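Local coordinates for invasion-associated protein (Mycobacterium tuberculosis, PDB 4LJ1) that binds peptidoglycan of the mycobacterial cell wall through an NlpC/p60 domain adapted to a non-catalytic role, probably contributing to wall stability, at residues V10-G15 with L100-G105; S17-P22 with V114-V119. All coordinates share one frame; numbering follows the deposited sequence. Where two conformers were deposited one is given.

Interaction 1: V10-G15 with L100-G105; sequences VVIARG and LYLGKG
Y101, whose carbonyl O lies 4.5 Å from I12 CD1, accepts at OH, the far end of its side chain, a hydrogen bond from G105 N (3.0 Å, N-H...O 158°). This ties the turn between strands 97-103 and 106-110, in the antiparallel sheet of the NlpC/p60 domain, against which helix 5-16 packs. The same ring has G103 N 3.5 Å above the centre of one face and G105 CA at its edge, in the ring plane, so the turn lies against one face and one edge while the CB of Y101 points away from the helix. The contact with the helix is apolar and is made by L100, whose CB bond points toward the helix, and by the end of L102. The axes of helix segment 10-15 and strand segment 100-103 approach to 10.0 Å, their directions 110° apart. I12 fits one branch to each leucine. CG2 meets L102 CD2 at 3.8 Å, the two side chains crossing obliquely, and CG1 lies 4.3 Å from L100 CD2. With CG1 beside its own backbone N (chi1 -72°), I12 turns both branches to the strand although its CB bond runs past it. L100 CD2 also comes within 4.5 Å of V11 O, a carbonyl already bonded to G15 N within the helix. Behind this contact V11 packs on A55 and Y56 of helix 48-57, which L100 also reaches through I52. L100 thus sits buried between two helices and L87 of strand 87-90, whereas L102 and I12 lie nearer the surface, where I12 also touches K84. On the next turn of helix, G15 turns bare backbone to the leucine, its CA 5.1 Å from L100 CD2.

Interaction 2: S17-P22 with V114-V119; sequences SQRGVP and VQVSPV
A type II beta turn from Q18 to V21, just after helix 5-16, is hydrogen-bonded to V114, the first residue of strand 114-118, an outermost strand of the sheet within this chain. V114 pairs with it through both backbone polar atoms. Its N donates to V21 O at 2.9 Å, and its O accepts from G20 N at 2.9 Å in a nearly straight bond (174°). R19 CA adds a CH...O contact to the same oxygen at 3.5 Å. The valine side chain points into the turn. Its CB lies only 3.2 Å from Q18 O, a tight approach in which the CB hydrogen faces that oxygen, and CG1 and CG2 flank the approach at 3.5 and 3.6 Å; CG1 is set anti to the backbone N (chi1 175°). CG2 further packs on V21 CB, while L51 of helix 48-57 and L108 help bury V114. Farther along the strand V116 lies beside R19, the two side chains pointing the same way, with R19 CD 4.1 Å from V116 CG2; R19 NE bonds to L16 O. Both backbone polar atoms of the buried V114 are thus satisfied by the turn, and Q18 O, which already accepts the turn's own bond from V21 N, meets C-H groups of the valine.

Along the chain the segments alternate, 10-15, 17-22, 100-105, 114-119, so the two contacts interlock. Their centres lie about 10 Å apart. Both join the region of helix 5-16 and its following loop to one antiparallel sheet, interaction 1 through strand 97-103 and interaction 2 through the outermost strand 114-118, with 106-110 between them. They also touch directly: V119 N probably bonds to G105 O, and L102 CD1 packs on V116 CG2 at 3.9 Å. Both reach helix 48-57, which probably corresponds to the helix that carries the catalytic cysteine in active relatives, consistent with the family's helix-and-sheet framework being retained in this non-catalytic domain.

Interaction 1: V10-G15 with L100-G105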
loop_
_atom_site.group_PDB
_atom_site.type_symbol
_atom_site.label_atom_id
_atom_site.label_comp_id
_atom_site.label_asym_id
_atom_site.label_seq_id
_atom_site.Cartn_x
_atom_site.Cartn_y
_atom_site.Cartn_z
ATOM N N VAL A 10 -7.128 -3.015 -11.862
ATOM C CA VAL A 10 -7.876 -1.812 -11.483
ATOM C C VAL A 10 -7.226 -1.152 -10.264
ATOM O O VAL A 10 -7.037 0.056 -10.230
ATOM C CB VAL A 10 -9.376 -2.129 -11.199
ATOM C CG1 VAL A 10 -10.076 -0.949 -10.549
ATOM C CG2 VAL A 10 -10.094 -2.558 -12.487
ATOM N N VAL A 11 -6.912 -1.941 -9.251
ATOM C CA VAL A 11 -6.289 -1.429 -8.034
ATOM C C VAL A 11 -4.952 -0.763 -8.354
ATOM O O VAL A 11 -4.642 0.352 -7.902
ATOM C CB VAL A 11 -6.124 -2.580 -7.034
ATOM C CG1 VAL A 11 -5.248 -2.179 -5.855
ATOM C CG2 VAL A 11 -7.486 -3.040 -6.554
ATOM N N ILE A 12 -4.153 -1.437 -9.168
ATOM C CA ILE A 12 -2.867 -0.881 -9.539
ATOM C C ILE A 12 -3.006 0.406 -10.349
ATOM O O ILE A 12 -2.280 1.381 -10.112
ATOM C CB ILE A 12 -1.990 -1.932 -10.267
ATOM C CG1 ILE A 12 -1.487 -2.991 -9.270
ATOM C CG2 ILE A 12 -0.799 -1.258 -10.958
ATOM C CD1 ILE A 12 -0.834 -4.208 -9.883
ATOM N N ALA A 13 -3.921 0.420 -11.314
ATOM C CA ALA A 13 -4.130 1.624 -12.107
ATOM C C ALA A 13 -4.570 2.787 -11.219
ATOM O O ALA A 13 -4.144 3.907 -11.416
ATOM C CB ALA A 13 -5.169 1.377 -13.182
ATOM N N ARG A 14 -5.416 2.529 -10.231
ATOM C CA ARG A 14 -5.823 3.601 -9.299
ATOM C C ARG A 14 -4.625 4.147 -8.539
ATOM O O ARG A 14 -4.457 5.355 -8.428
ATOM C CB ARG A 14 -6.842 3.103 -8.312
ATOM C CG ARG A 14 -8.220 2.946 -8.910
ATOM C CD ARG A 14 -9.147 2.167 -7.996
ATOM N NE ARG A 14 -9.461 2.900 -6.777
ATOM C CZ ARG A 14 -10.501 3.720 -6.601
ATOM N NH1 ARG A 14 -11.396 3.936 -7.556
ATOM N NH2 ARG A 14 -10.664 4.295 -5.439
ATOM N N GLY A 15 -3.778 3.268 -8.009
ATOM C CA GLY A 15 -2.557 3.737 -7.364
ATOM C C GLY A 15 -1.665 4.568 -8.273
ATOM O O GLY A 15 -1.216 5.655 -7.914
ATOM N N LEU A 100 2.575 -0.852 -2.198
ATOM C CA LEU A 100 1.854 -1.748 -3.097
ATOM C C LEU A 100 2.849 -2.399 -4.066
ATOM O O LEU A 100 3.529 -1.709 -4.834
ATOM C CB LEU A 100 0.819 -0.949 -3.883
ATOM C CG LEU A 100 -0.086 -1.711 -4.864
ATOM C CD1 LEU A 100 -0.962 -2.736 -4.144
ATOM C CD2 LEU A 100 -0.929 -0.754 -5.675
ATOM N N TYR A 101 2.960 -3.734 -4.039
ATOM C CA TYR A 101 3.856 -4.416 -4.961
ATOM C C TYR A 101 3.285 -4.396 -6.368
ATOM O O TYR A 101 2.123 -4.726 -6.573
ATOM C CB TYR A 101 4.107 -5.861 -4.506
ATOM C CG TYR A 101 5.193 -6.576 -5.304
ATOM C CD1 TYR A 101 6.393 -5.948 -5.594
ATOM C CD2 TYR A 101 5.012 -7.856 -5.790
ATOM C CE1 TYR A 101 7.372 -6.563 -6.332
ATOM C CE2 TYR A 101 6.018 -8.492 -6.509
ATOM C CZ TYR A 101 7.195 -7.835 -6.794
ATOM O OH TYR A 101 8.214 -8.422 -7.541
ATOM N N LEU A 102 4.121 -4.032 -7.337
ATOM C CA LEU A 102 3.698 -3.909 -8.733
ATOM C C LEU A 102 4.170 -5.053 -9.611
ATOM O O LEU A 102 3.832 -5.086 -10.796
ATOM C CB LEU A 102 4.224 -2.602 -9.322
ATOM C CG LEU A 102 3.792 -1.322 -8.617
ATOM C CD1 LEU A 102 4.525 -0.118 -9.163
ATOM C CD2 LEU A 102 2.277 -1.126 -8.714
ATOM N N GLY A 103 4.920 -5.985 -9.031
ATOM C CA GLY A 103 5.604 -7.011 -9.787
ATOM C C GLY A 103 6.946 -6.518 -10.294
ATOM O O GLY A 103 7.251 -5.314 -10.278
ATOM N N LYS A 104 7.763 -7.464 -10.769
ATOM C CA LYS A 104 9.065 -7.149 -11.382
ATOM C C LYS A 104 9.983 -6.285 -10.489
ATOM O O LYS A 104 10.749 -5.452 -10.952
ATOM C CB LYS A 104 8.851 -6.499 -12.754
ATOM C CG LYS A 104 8.177 -7.412 -13.772
ATOM C CD LYS A 104 7.969 -6.707 -15.109
ATOM C CE LYS A 104 7.752 -7.687 -16.255
ATOM N NZ LYS A 104 6.794 -8.774 -15.907
ATOM N N GLY A 105 9.884 -6.499 -9.181
ATOM C CA GLY A 105 10.791 -5.857 -8.244
ATOM C C GLY A 105 10.494 -4.388 -7.974
ATOM O O GLY A 105 11.363 -3.689 -7.441
#

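Interaction 2: S17-P22 with V114-V119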
loop_
_atom_site.group_PDB
_atom_site.type_symbol
_atom_site.label_atom_id
_atom_site.label_comp_id
_atom_site.label_asym_id
_atom_site.label_seq_id
_atom_site.Cartn_x
_atom_site.Cartn_y
_atom_site.Cartn_z
ATOM N N SER A 17 -2.368 6.229 -10.896
ATOM C CA SER A 17 -2.948 7.515 -11.255
ATOM C C SER A 17 -2.597 8.636 -10.284
ATOM O O SER A 17 -2.786 9.801 -10.600
ATOM C CB SER A 17 -4.473 7.405 -11.356
ATOM O OG SER A 17 -5.118 7.320 -10.087
ATOM N N GLN A 18 -2.119 8.297 -9.095
ATOM C CA GLN A 18 -1.781 9.269 -8.054
ATOM C C GLN A 18 -0.288 9.593 -7.993
ATOM O O GLN A 18 0.129 10.311 -7.104
ATOM C CB GLN A 18 -2.274 8.775 -6.686
ATOM C CG GLN A 18 -3.757 8.449 -6.675
ATOM C CD GLN A 18 -4.591 9.662 -7.062
ATOM O OE1 GLN A 18 -4.503 10.712 -6.429
ATOM N NE2 GLN A 18 -5.335 9.546 -8.167
ATOM N N ARG A 19 0.506 9.099 -8.941
ATOM C CA ARG A 19 1.922 9.425 -8.963
ATOM C C ARG A 19 2.125 10.936 -8.963
ATOM O O ARG A 19 1.424 11.666 -9.671
ATOM C CB ARG A 19 2.602 8.831 -10.197
ATOM C CG ARG A 19 2.893 7.342 -10.045
ATOM C CD ARG A 19 3.418 6.727 -11.311
ATOM N NE ARG A 19 2.363 6.550 -12.302
ATOM C CZ ARG A 19 2.568 6.003 -13.490
ATOM N NH1 ARG A 19 1.564 5.847 -14.344
ATOM N NH2 ARG A 19 3.778 5.590 -13.845
ATOM N N GLY A 20 3.052 11.394 -8.138
ATOM C CA GLY A 20 3.383 12.800 -8.005
ATOM C C GLY A 20 2.570 13.542 -6.961
ATOM O O GLY A 20 2.902 14.673 -6.658
ATOM N N VAL A 21 1.500 12.950 -6.431
ATOM C CA VAL A 21 0.758 13.598 -5.355
ATOM C C VAL A 21 1.650 13.685 -4.125
ATOM O O VAL A 21 2.308 12.706 -3.784
ATOM C CB VAL A 21 -0.557 12.837 -5.065
ATOM C CG1 VAL A 21 -1.208 13.347 -3.792
ATOM C CG2 VAL A 21 -1.531 12.931 -6.244
ATOM N N PRO A 22 1.714 14.847 -3.458
ATOM C CA PRO A 22 2.610 14.961 -2.294
ATOM C C PRO A 22 2.235 14.113 -1.099
ATOM O O PRO A 22 1.073 13.817 -0.857
ATOM C CB PRO A 22 2.539 16.455 -1.918
ATOM C CG PRO A 22 1.824 17.125 -2.992
ATOM C CD PRO A 22 1.080 16.133 -3.805
ATOM N N VAL A 114 3.937 10.376 -4.066
ATOM C CA VAL A 114 3.591 9.044 -4.508
ATOM C C VAL A 114 4.468 8.695 -5.715
ATOM O O VAL A 114 4.586 9.481 -6.673
ATOM C CB VAL A 114 2.103 8.991 -4.952
ATOM C CG1 VAL A 114 1.773 7.621 -5.531
ATOM C CG2 VAL A 114 1.161 9.313 -3.777
ATOM N N GLN A 115 5.129 7.542 -5.674
ATOM C CA GLN A 115 6.137 7.211 -6.677
ATOM C C GLN A 115 6.387 5.730 -6.776
ATOM O O GLN A 115 6.207 5.001 -5.807
ATOM C CB GLN A 115 7.451 7.928 -6.375
ATOM C CG GLN A 115 8.088 7.449 -5.079
ATOM C CD GLN A 115 9.110 8.404 -4.510
ATOM O OE1 GLN A 115 9.295 9.515 -5.001
ATOM N NE2 GLN A 115 9.800 7.960 -3.476
ATOM N N VAL A 116 6.819 5.282 -7.957
ATOM C CA VAL A 116 7.283 3.927 -8.170
ATOM C C VAL A 116 8.774 3.886 -7.843
ATOM O O VAL A 116 9.539 4.754 -8.252
ATOM C CB VAL A 116 7.043 3.479 -9.622
ATOM C CG1 VAL A 116 7.646 2.107 -9.877
ATOM C CG2 VAL A 116 5.552 3.503 -9.974
ATOM N N SER A 117 9.186 2.863 -7.105
ATOM C CA SER A 117 10.583 2.684 -6.674
ATOM C C SER A 117 10.908 1.202 -6.640
ATOM O O SER A 117 10.033 0.402 -6.381
ATOM C CB SER A 117 10.778 3.159 -5.239
ATOM O OG SER A 117 10.313 4.460 -4.996
ATOM N N PRO A 118 12.172 0.807 -6.814
ATOM C CA PRO A 118 12.507 -0.600 -6.599
ATOM C C PRO A 118 12.213 -1.004 -5.156
ATOM O O PRO A 118 12.391 -0.210 -4.237
ATOM C CB PRO A 118 14.012 -0.637 -6.892
ATOM C CG PRO A 118 14.243 0.492 -7.827
ATOM C CD PRO A 118 13.283 1.556 -7.414
ATOM N N VAL A 119 11.766 -2.238 -4.963
ATOM C CA VAL A 119 11.551 -2.747 -3.625
ATOM C C VAL A 119 12.860 -2.691 -2.827
ATOM O O VAL A 119 13.941 -3.022 -3.370
ATOM C CB VAL A 119 11.037 -4.190 -3.664
ATOM C CG1 VAL A 119 10.953 -4.783 -2.263
ATOM C CG2 VAL A 119 9.702 -4.266 -4.389
#